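Local coordinates for protein aryl acylamidase (bacterium CSBL00001, PDB 4YJ6) that probably hydrolyses aryl acylamides, splitting the amide bond to release an arylamine and a carboxylic acid, as a member of the amidase signature family, at residues I271-N276 and V304-L309; L275-F280 and L395-L400; A444-G449 and M458-D463; Q264-K269 and T298-H303. All coordinates share one frame; numbering follows the deposited sequence.

Interaction 1: I271-N276 and V304-L309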
# COMPACT_ATOMS: atom_id res chain seq x y z
N ILE A 271 9.50 -22.96 4.74
CA ILE A 271 8.43 -22.04 4.42
C ILE A 271 7.11 -22.66 4.85
O ILE A 271 6.82 -23.81 4.50
CB ILE A 271 8.40 -21.76 2.93
CG1 ILE A 271 9.74 -21.13 2.50
CG2 ILE A 271 7.21 -20.84 2.57
CD1 ILE A 271 9.80 -20.71 1.01
N GLY A 272 6.33 -21.91 5.62
CA GLY A 272 4.99 -22.36 6.00
C GLY A 272 3.97 -21.80 5.04
O GLY A 272 4.20 -20.75 4.44
N LEU A 273 2.88 -22.55 4.81
CA LEU A 273 1.85 -22.14 3.84
C LEU A 273 0.48 -22.23 4.52
O LEU A 273 0.18 -23.21 5.22
CB LEU A 273 1.88 -23.10 2.63
CG LEU A 273 0.74 -22.95 1.63
CD1 LEU A 273 0.75 -21.57 1.00
CD2 LEU A 273 0.84 -24.07 0.55
N THR A 274 -0.35 -21.20 4.36
CA THR A 274 -1.75 -21.29 4.78
C THR A 274 -2.63 -20.72 3.68
O THR A 274 -2.25 -19.74 3.05
CB THR A 274 -2.01 -20.53 6.09
OG1 THR A 274 -3.40 -20.64 6.43
CG2 THR A 274 -1.58 -19.01 5.98
N LEU A 275 -3.78 -21.34 3.41
CA LEU A 275 -4.66 -20.79 2.39
C LEU A 275 -5.74 -19.87 2.94
O LEU A 275 -6.46 -19.24 2.18
CB LEU A 275 -5.27 -21.93 1.55
CG LEU A 275 -4.19 -22.80 0.91
CD1 LEU A 275 -4.84 -23.99 0.18
CD2 LEU A 275 -3.28 -22.01 -0.05
N ASN A 276 -5.87 -19.76 4.27
CA ASN A 276 -6.91 -18.93 4.84
C ASN A 276 -6.66 -18.57 6.30
O ASN A 276 -7.56 -18.07 6.98
CB ASN A 276 -8.27 -19.68 4.74
CG ASN A 276 -8.23 -21.04 5.42
OD1 ASN A 276 -7.28 -21.41 6.13
ND2 ASN A 276 -9.27 -21.85 5.14
N VAL A 304 8.47 -26.45 1.66
CA VAL A 304 7.19 -25.79 1.94
C VAL A 304 6.26 -26.81 2.58
O VAL A 304 6.17 -27.95 2.10
CB VAL A 304 6.53 -25.26 0.65
CG1 VAL A 304 5.20 -24.58 0.96
CG2 VAL A 304 7.47 -24.28 -0.11
N GLU A 305 5.57 -26.41 3.64
CA GLU A 305 4.52 -27.29 4.21
C GLU A 305 3.38 -26.45 4.77
O GLU A 305 3.58 -25.29 5.17
CB GLU A 305 5.10 -28.21 5.28
CG GLU A 305 5.47 -27.51 6.55
CD GLU A 305 6.30 -28.37 7.53
OE1 GLU A 305 7.40 -28.84 7.18
OE2 GLU A 305 5.87 -28.52 8.68
N PHE A 306 2.18 -27.01 4.78
CA PHE A 306 1.04 -26.35 5.41
C PHE A 306 1.22 -26.18 6.91
O PHE A 306 1.78 -27.04 7.58
CB PHE A 306 -0.28 -27.11 5.12
CG PHE A 306 -0.76 -26.97 3.72
CD1 PHE A 306 -1.51 -25.86 3.34
CD2 PHE A 306 -0.47 -27.93 2.76
CE1 PHE A 306 -1.95 -25.71 2.04
CE2 PHE A 306 -0.92 -27.78 1.44
CZ PHE A 306 -1.66 -26.67 1.08
N VAL A 307 0.83 -25.00 7.41
CA VAL A 307 0.87 -24.71 8.83
C VAL A 307 -0.49 -24.23 9.34
O VAL A 307 -1.28 -23.64 8.61
CB VAL A 307 1.96 -23.62 9.17
CG1 VAL A 307 3.32 -24.15 8.79
CG2 VAL A 307 1.67 -22.27 8.44
N ASP A 308 -0.73 -24.44 10.62
CA ASP A 308 -1.93 -23.96 11.28
C ASP A 308 -1.52 -22.91 12.33
O ASP A 308 -0.84 -23.21 13.29
CB ASP A 308 -2.65 -25.14 11.96
CG ASP A 308 -3.87 -24.71 12.73
OD1 ASP A 308 -4.38 -23.60 12.48
OD2 ASP A 308 -4.31 -25.46 13.62
N LEU A 309 -1.90 -21.66 12.10
CA LEU A 309 -1.57 -20.61 13.07
C LEU A 309 -2.27 -20.78 14.40
O LEU A 309 -1.80 -20.28 15.42
CB LEU A 309 -1.94 -19.24 12.50
CG LEU A 309 -0.78 -18.61 11.76
CD1 LEU A 309 -0.61 -19.33 10.40
CD2 LEU A 309 -1.03 -17.13 11.59
O HOH W 1 -3.68 -22.36 8.28
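L273 lays its CD2 methyl over one face of the F306 ring, a CH-pi contact 3.9 Å from the ring centroid and displaced toward the rim atoms CE1 and CZ. The two side chains run side by side in the same direction; with CG of L273 anti to its backbone N (chi1 171°), that branch carbon is brought 3.9 Å from F306 CE1. L275 takes the edge instead: its CG lies in the ring plane, 3.8 Å from F306 CE1. An alanine at L273 would remove CG and both methyls, and would probably deprive this face of F306 of its leucine methyl and open a gap toward A294 of helix 284-299. The same sheet face carries I271 and V304, whose CB and CG2 meet at 4.1 Å, and branched aliphatic residues suit this layer between sheet and helix. On the other face the choice is for absence of bulk: G272 CA lies 3.7 Å from V307 CG1, where a CB would collide.

Behind these groups stand three parallel-strand bonds. E305 N reaches I271 O, while L273 gives its N-H to E305 O and takes V307 N on its own O at 2.9 Å, gripping the two residues that flank F306. Past the strand ends, a water donates to V307 O and lies very close to T274 OG1. The contact joins the two strands of the beta-alpha-beta unit 270-273, 284-299, 303-306. The three main-chain bonds hold the register of the outermost strand to its neighbour, and leucine carbons cover part of an otherwise exposed ring.

Interaction 2: L275-F280 and L395-L400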
# COMPACT_ATOMS: atom_id res chain seq x y z
N LEU A 275 -3.78 -21.34 3.41
CA LEU A 275 -4.66 -20.79 2.39
C LEU A 275 -5.74 -19.87 2.94
O LEU A 275 -6.46 -19.24 2.18
CB LEU A 275 -5.27 -21.93 1.55
CG LEU A 275 -4.19 -22.80 0.91
CD1 LEU A 275 -4.84 -23.99 0.18
CD2 LEU A 275 -3.28 -22.01 -0.05
N ASN A 276 -5.87 -19.76 4.27
CA ASN A 276 -6.91 -18.93 4.84
C ASN A 276 -6.66 -18.57 6.30
O ASN A 276 -7.56 -18.07 6.98
CB ASN A 276 -8.27 -19.68 4.74
CG ASN A 276 -8.23 -21.04 5.42
OD1 ASN A 276 -7.28 -21.41 6.13
ND2 ASN A 276 -9.27 -21.85 5.14
N TYR A 277 -5.41 -18.76 6.75
CA TYR A 277 -5.03 -18.53 8.15
C TYR A 277 -5.93 -19.27 9.12
O TYR A 277 -6.01 -18.91 10.31
CB TYR A 277 -5.04 -17.03 8.50
CG TYR A 277 -4.11 -16.15 7.68
CD1 TYR A 277 -2.78 -15.93 8.06
CD2 TYR A 277 -4.57 -15.49 6.57
CE1 TYR A 277 -1.92 -15.06 7.34
CE2 TYR A 277 -3.72 -14.59 5.83
CZ TYR A 277 -2.40 -14.40 6.22
OH TYR A 277 -1.58 -13.53 5.49
N GLY A 278 -6.57 -20.34 8.63
CA GLY A 278 -7.44 -21.16 9.45
C GLY A 278 -8.76 -20.54 9.86
O GLY A 278 -9.57 -21.20 10.53
N VAL A 279 -8.99 -19.27 9.52
CA VAL A 279 -10.17 -18.56 10.01
C VAL A 279 -10.95 -17.78 8.95
O VAL A 279 -12.08 -17.41 9.22
CB VAL A 279 -9.84 -17.55 11.14
CG1 VAL A 279 -9.30 -18.28 12.37
CG2 VAL A 279 -8.80 -16.54 10.67
N PHE A 280 -10.37 -17.51 7.77
CA PHE A 280 -11.11 -16.72 6.75
C PHE A 280 -11.77 -17.60 5.70
O PHE A 280 -11.21 -18.63 5.32
CB PHE A 280 -10.19 -15.79 5.97
CG PHE A 280 -9.53 -14.71 6.80
CD1 PHE A 280 -8.27 -14.94 7.37
CD2 PHE A 280 -10.15 -13.49 6.99
CE1 PHE A 280 -7.65 -13.95 8.12
CE2 PHE A 280 -9.55 -12.47 7.75
CZ PHE A 280 -8.29 -12.70 8.30
N LEU A 395 6.29 -17.23 5.78
CA LEU A 395 4.92 -17.73 5.74
C LEU A 395 4.29 -17.20 4.47
O LEU A 395 4.42 -16.01 4.16
CB LEU A 395 4.14 -17.23 6.95
CG LEU A 395 2.64 -17.53 7.00
CD1 LEU A 395 2.45 -19.03 6.99
CD2 LEU A 395 2.05 -16.88 8.26
N LEU A 396 3.64 -18.08 3.72
CA LEU A 396 2.91 -17.70 2.51
C LEU A 396 1.41 -17.80 2.75
O LEU A 396 0.96 -18.73 3.42
CB LEU A 396 3.25 -18.64 1.35
CG LEU A 396 4.72 -18.79 1.04
CD1 LEU A 396 4.90 -19.85 -0.06
CD2 LEU A 396 5.28 -17.42 0.62
N ALA A 397 0.66 -16.91 2.14
CA ALA A 397 -0.81 -16.93 2.23
C ALA A 397 -1.33 -16.17 1.02
O ALA A 397 -0.56 -15.48 0.38
CB ALA A 397 -1.29 -16.26 3.56
N PRO A 398 -2.62 -16.30 0.69
CA PRO A 398 -3.17 -15.37 -0.30
C PRO A 398 -3.18 -13.98 0.32
O PRO A 398 -3.46 -13.86 1.51
CB PRO A 398 -4.62 -15.85 -0.53
CG PRO A 398 -4.71 -17.23 0.18
CD PRO A 398 -3.66 -17.16 1.29
N THR A 399 -2.93 -12.94 -0.47
CA THR A 399 -3.02 -11.59 0.10
C THR A 399 -4.45 -11.29 0.55
O THR A 399 -4.65 -10.71 1.61
CB THR A 399 -2.59 -10.57 -0.97
OG1 THR A 399 -1.32 -10.98 -1.46
CG2 THR A 399 -2.53 -9.12 -0.39
N LEU A 400 -5.42 -11.70 -0.28
CA LEU A 400 -6.81 -11.34 -0.08
C LEU A 400 -7.73 -12.55 -0.24
O LEU A 400 -7.38 -13.51 -0.92
CB LEU A 400 -7.26 -10.33 -1.13
CG LEU A 400 -6.40 -9.07 -1.18
CD1 LEU A 400 -6.84 -8.20 -2.35
CD2 LEU A 400 -6.58 -8.34 0.16
O HOH W 2 -2.96 -12.21 3.53
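The phenol end of Y277 comes down on A397, whose CB sits 3.4 Å from the ring carbon CZ and equally near OH. The methyl meets the ring obliquely, and the small alanine lets the aromatic group approach the strand this closely. CG of Y277 leaves beside the backbone N, anti to the carbonyl carbon (chi1 -59°), which starts the ring toward strand 394-398. L395 CD2 lies more loosely by CE1, while L459 and I461 of the next strand and M432 also touch this side chain. A water in the plane of the ring bonds Y277 OH at 2.7 Å and donates to P398 O, tying the hydroxyl to the strand's last residue. A phenylalanine in place of Y277 would lack the hydroxyl, and the bridging water would probably lose its hold on the loop. Next along the strand, the P398 ring presents CG to L275 O at 3.3 Å.

The loop's shape comes from N276: its OD1 accepts G278 N at 2.8 Å, from a donor 49° out of the carbonyl plane, and its backbone O takes both V279 N and F280 N. G278, at positive phi, suits the bend. This Asx turn belongs to the loop leading from strand 270-273 into helix 284-299 of a beta-alpha-beta unit, folded against the neighbouring parallel strand 394-398.

Interaction 3: A444-G449 and M458-D463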
# COMPACT_ATOMS: atom_id res chain seq x y z
N ALA A 444 5.01 -8.73 1.80
CA ALA A 444 4.84 -8.12 0.49
C ALA A 444 3.83 -8.93 -0.29
O ALA A 444 3.82 -10.14 -0.20
CB ALA A 444 6.18 -8.06 -0.26
N SER A 445 3.00 -8.24 -1.06
CA SER A 445 2.11 -8.93 -1.98
C SER A 445 2.83 -9.10 -3.33
O SER A 445 3.22 -8.12 -3.94
CB SER A 445 0.80 -8.18 -2.18
OG SER A 445 -0.05 -8.95 -3.05
N VAL A 446 2.99 -10.36 -3.76
CA VAL A 446 3.56 -10.68 -5.07
C VAL A 446 2.47 -11.16 -6.04
O VAL A 446 1.64 -12.01 -5.69
CB VAL A 446 4.68 -11.78 -5.01
CG1 VAL A 446 5.89 -11.26 -4.24
CG2 VAL A 446 4.20 -13.10 -4.36
N PRO A 447 2.48 -10.66 -7.27
CA PRO A 447 1.46 -11.10 -8.23
C PRO A 447 1.59 -12.59 -8.47
O PRO A 447 2.67 -13.06 -8.81
CB PRO A 447 1.85 -10.31 -9.51
CG PRO A 447 2.43 -8.99 -8.94
CD PRO A 447 3.21 -9.44 -7.71
N ALA A 448 0.49 -13.32 -8.27
CA ALA A 448 0.54 -14.78 -8.36
C ALA A 448 -0.07 -15.29 -9.65
O ALA A 448 -0.07 -16.50 -9.88
CB ALA A 448 -0.20 -15.40 -7.17
N GLY A 449 -0.62 -14.39 -10.46
CA GLY A 449 -1.30 -14.80 -11.69
C GLY A 449 -2.65 -14.14 -11.90
O GLY A 449 -3.01 -13.21 -11.19
N MSE A 458 -0.21 -13.18 -3.82
CA MSE A 458 0.23 -14.01 -2.70
C MSE A 458 1.04 -13.17 -1.72
O MSE A 458 1.88 -12.37 -2.14
CB MSE A 458 1.11 -15.13 -3.20
CG MSE A 458 1.85 -15.78 -2.07
SE MSE A 458 2.68 -17.38 -2.81
CE MSE A 458 4.11 -16.54 -3.74
N LEU A 459 0.77 -13.31 -0.42
CA LEU A 459 1.51 -12.54 0.58
C LEU A 459 2.67 -13.38 1.08
O LEU A 459 2.51 -14.55 1.42
CB LEU A 459 0.59 -12.22 1.76
CG LEU A 459 1.18 -11.14 2.71
CD1 LEU A 459 1.22 -9.80 1.94
CD2 LEU A 459 0.32 -11.01 3.96
N ILE A 460 3.86 -12.78 1.08
CA ILE A 460 5.02 -13.38 1.68
C ILE A 460 5.30 -12.63 2.98
O ILE A 460 5.53 -11.41 2.95
CB ILE A 460 6.24 -13.21 0.74
CG1 ILE A 460 5.94 -13.87 -0.62
CG2 ILE A 460 7.56 -13.72 1.39
CD1 ILE A 460 7.10 -13.74 -1.65
N ILE A 461 5.28 -13.35 4.10
CA ILE A 461 5.51 -12.71 5.40
C ILE A 461 6.85 -13.18 5.98
O ILE A 461 7.14 -14.40 5.97
CB ILE A 461 4.37 -13.10 6.40
CG1 ILE A 461 2.98 -12.80 5.79
CG2 ILE A 461 4.57 -12.35 7.75
CD1 ILE A 461 1.77 -13.22 6.75
N GLY A 462 7.66 -12.24 6.49
CA GLY A 462 8.88 -12.61 7.19
C GLY A 462 8.75 -12.46 8.68
O GLY A 462 7.78 -11.89 9.19
N ASP A 463 9.76 -12.96 9.39
CA ASP A 463 9.87 -12.79 10.84
C ASP A 463 10.00 -11.29 11.11
O ASP A 463 10.30 -10.50 10.21
CB ASP A 463 11.13 -13.51 11.32
CG ASP A 463 11.22 -13.68 12.82
OD1 ASP A 463 10.25 -13.42 13.56
OD2 ASP A 463 12.30 -14.14 13.26
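M458, present as selenomethionine, lies alongside V446 with both side chains pointing the same way. Its chain is bent at chi3 (76°), and CE presses on V446 CG2 at 3.5 Å, tighter than usual for two carbons. A long apolar chain suits this place, since it also meets I290, A293 and F297 of helix 284-299. M458 CB rests on A448 CB at 4.2 Å, where a small methyl fits. The backbones of M458 and V446 form a hydrogen-bonded antiparallel pair: M458 N donates to V446 O, and V446 N returns a nearly straight bond of 2.8 Å to M458 O in the carbonyl plane.

L459 follows on the other face of the sheet, in a non-hydrogen-bonded pair with S445. Strands 443-451 and 454-462 make a beta hairpin here, their short segments running at 143° to each other. CD1 of L459 reaches across to A444 O of the partner strand, 3.4 Å away. S445 suits the same face because its hydroxyl has a partner in the T399 hydroxyl, beyond the hairpin.

I460 returns to the face of M458 and V446. Its CD1 meets V446 CG1 at 3.8 Å, the two side chains crossing at about a right angle, and S474 of helix 467-480 touches both. I460 N donates to A444 O at 2.9 Å, and I460 O accepts A444 N.

Interaction 4: Q264-K269 and T298-H303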
# COMPACT_ATOMS: atom_id res chain seq x y z
N GLN A 264 19.76 -13.43 -3.54
CA GLN A 264 20.07 -14.37 -2.48
C GLN A 264 19.44 -15.75 -2.67
O GLN A 264 20.01 -16.76 -2.25
CB GLN A 264 19.55 -13.77 -1.19
CG GLN A 264 19.94 -14.50 0.01
CD GLN A 264 19.76 -13.62 1.22
OE1 GLN A 264 19.04 -13.98 2.14
NE2 GLN A 264 20.41 -12.43 1.21
N GLY A 265 18.24 -15.80 -3.26
CA GLY A 265 17.52 -17.06 -3.42
C GLY A 265 16.88 -17.53 -2.11
O GLY A 265 16.91 -16.83 -1.10
N VAL A 266 16.29 -18.74 -2.12
CA VAL A 266 15.58 -19.24 -0.94
C VAL A 266 15.99 -20.70 -0.66
O VAL A 266 15.31 -21.42 0.05
CB VAL A 266 14.05 -19.21 -1.13
CG1 VAL A 266 13.57 -17.74 -1.29
CG2 VAL A 266 13.66 -20.00 -2.36
N ARG A 267 17.13 -21.11 -1.21
CA ARG A 267 17.56 -22.50 -1.03
C ARG A 267 17.72 -22.80 0.45
O ARG A 267 18.40 -22.06 1.17
CB ARG A 267 18.91 -22.71 -1.70
CG ARG A 267 18.83 -23.12 -3.12
CD ARG A 267 19.77 -24.34 -3.39
NE ARG A 267 19.01 -25.49 -3.84
CZ ARG A 267 18.38 -25.55 -5.01
NH1 ARG A 267 18.45 -24.53 -5.86
NH2 ARG A 267 17.70 -26.64 -5.34
N GLY A 268 17.09 -23.90 0.89
CA GLY A 268 17.19 -24.35 2.26
C GLY A 268 16.21 -23.70 3.22
O GLY A 268 16.11 -24.10 4.38
N LYS A 269 15.48 -22.69 2.75
CA LYS A 269 14.53 -22.03 3.65
C LYS A 269 13.36 -22.93 3.97
O LYS A 269 12.96 -23.74 3.14
CB LYS A 269 14.03 -20.73 3.03
CG LYS A 269 15.14 -19.68 2.87
CD LYS A 269 15.76 -19.29 4.23
CE LYS A 269 16.72 -18.09 4.05
NZ LYS A 269 17.45 -17.83 5.31
N THR A 298 9.32 -24.72 -3.92
CA THR A 298 9.88 -26.05 -3.71
C THR A 298 10.86 -26.36 -4.85
O THR A 298 11.84 -27.05 -4.65
CB THR A 298 8.81 -27.15 -3.66
OG1 THR A 298 8.23 -27.30 -4.96
CG2 THR A 298 7.73 -26.85 -2.66
N GLU A 299 10.61 -25.83 -6.05
CA GLU A 299 11.54 -26.02 -7.17
C GLU A 299 12.82 -25.23 -7.03
O GLU A 299 13.82 -25.54 -7.67
CB GLU A 299 10.87 -25.65 -8.49
CG GLU A 299 9.78 -26.58 -8.86
CD GLU A 299 10.26 -28.03 -8.91
OE1 GLU A 299 11.28 -28.28 -9.59
OE2 GLU A 299 9.62 -28.90 -8.24
N LEU A 300 12.78 -24.17 -6.21
CA LEU A 300 13.97 -23.39 -5.96
C LEU A 300 14.79 -23.87 -4.76
O LEU A 300 15.71 -23.18 -4.32
CB LEU A 300 13.58 -21.92 -5.77
CG LEU A 300 12.84 -21.33 -6.97
CD1 LEU A 300 12.35 -19.95 -6.60
CD2 LEU A 300 13.74 -21.25 -8.22
N GLY A 301 14.44 -25.02 -4.21
CA GLY A 301 15.23 -25.57 -3.13
C GLY A 301 14.73 -25.21 -1.74
O GLY A 301 15.42 -25.49 -0.77
N ALA A 302 13.56 -24.59 -1.62
CA ALA A 302 12.97 -24.38 -0.30
C ALA A 302 12.08 -25.56 0.08
O ALA A 302 11.67 -26.34 -0.78
CB ALA A 302 12.14 -23.07 -0.27
N HIS A 303 11.77 -25.68 1.37
CA HIS A 303 10.86 -26.72 1.84
C HIS A 303 9.58 -26.06 2.27
O HIS A 303 9.61 -25.17 3.11
CB HIS A 303 11.50 -27.46 3.01
CG HIS A 303 12.92 -27.86 2.75
ND1 HIS A 303 14.00 -27.11 3.17
CD2 HIS A 303 13.44 -28.89 2.04
CE1 HIS A 303 15.12 -27.68 2.76
NE2 HIS A 303 14.81 -28.77 2.07
O HOH W 3 16.58 -19.97 -4.58
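A Schellman motif ending helix 284-299, with G301 as its C-prime residue, packs against a type II beta turn running from V266 to K269. In the motif A302 N bonds F297 O, and G301 N adds a weak bond to T298 O. The turn is closed by K269 N to V266 O, and G268 fills its third position at positive phi, where glycine is favoured. Two nearly straight bonds join the two segments. G268 N donates a hydrogen bond to G301 O at 2.8 Å, standing 46° out of that carbonyl plane, and H303 N meets K269 O at 2.9 Å, nearly along the C=O axis.

These bonds lead into the parallel strand pairing of a beta-alpha-beta unit: the turn precedes strand 270-273, the helix end precedes strand 303-306, and H303 goes on to bond I271.

G301 also suits its place because R267 lies over it. The arginine chain bends at chi2 and chi3, which place CD and NE. One face of its guanidinium covers G301 CA, with NH2 at 3.5 Å, and L300 O. A CB on G301 would strike R267 NE. The positive charge near the helix's terminal carbonyls is likely to be favourable. V266 CG2 wedges between L300 CB (3.9 Å) and A302 CB (4.0 Å), and A476 of helix 467-480 touches both V266 and L300. A water accepts a hydrogen bond from V266 N and donates weakly to L300 O.

Interactions 1, 2 and 3 lie on one mixed sheet, whose neighbouring strands run 443-451, 454-462, 394-398, 270-273 and 303-306, the last outermost. Interactions 1 and 2 have centres 8 Å apart, share L275 and N276, and are joined by backbone bonds of G272 and T274 to L396. Interactions 2 and 3, centres 11 Å apart, meet where A397 and L395 bond L459 and I461. Interaction 4, its centre about 16 Å from that of interaction 1, extends its strand pair through I271 and H303. Along the chain, 264-269 leads into 271-276 and 275-280, helix 284-299 ends in 298-303 and returns to 304-309, and 395-400, 444-449 and 458-463 follow, so distant parts of the sequence build one sheet.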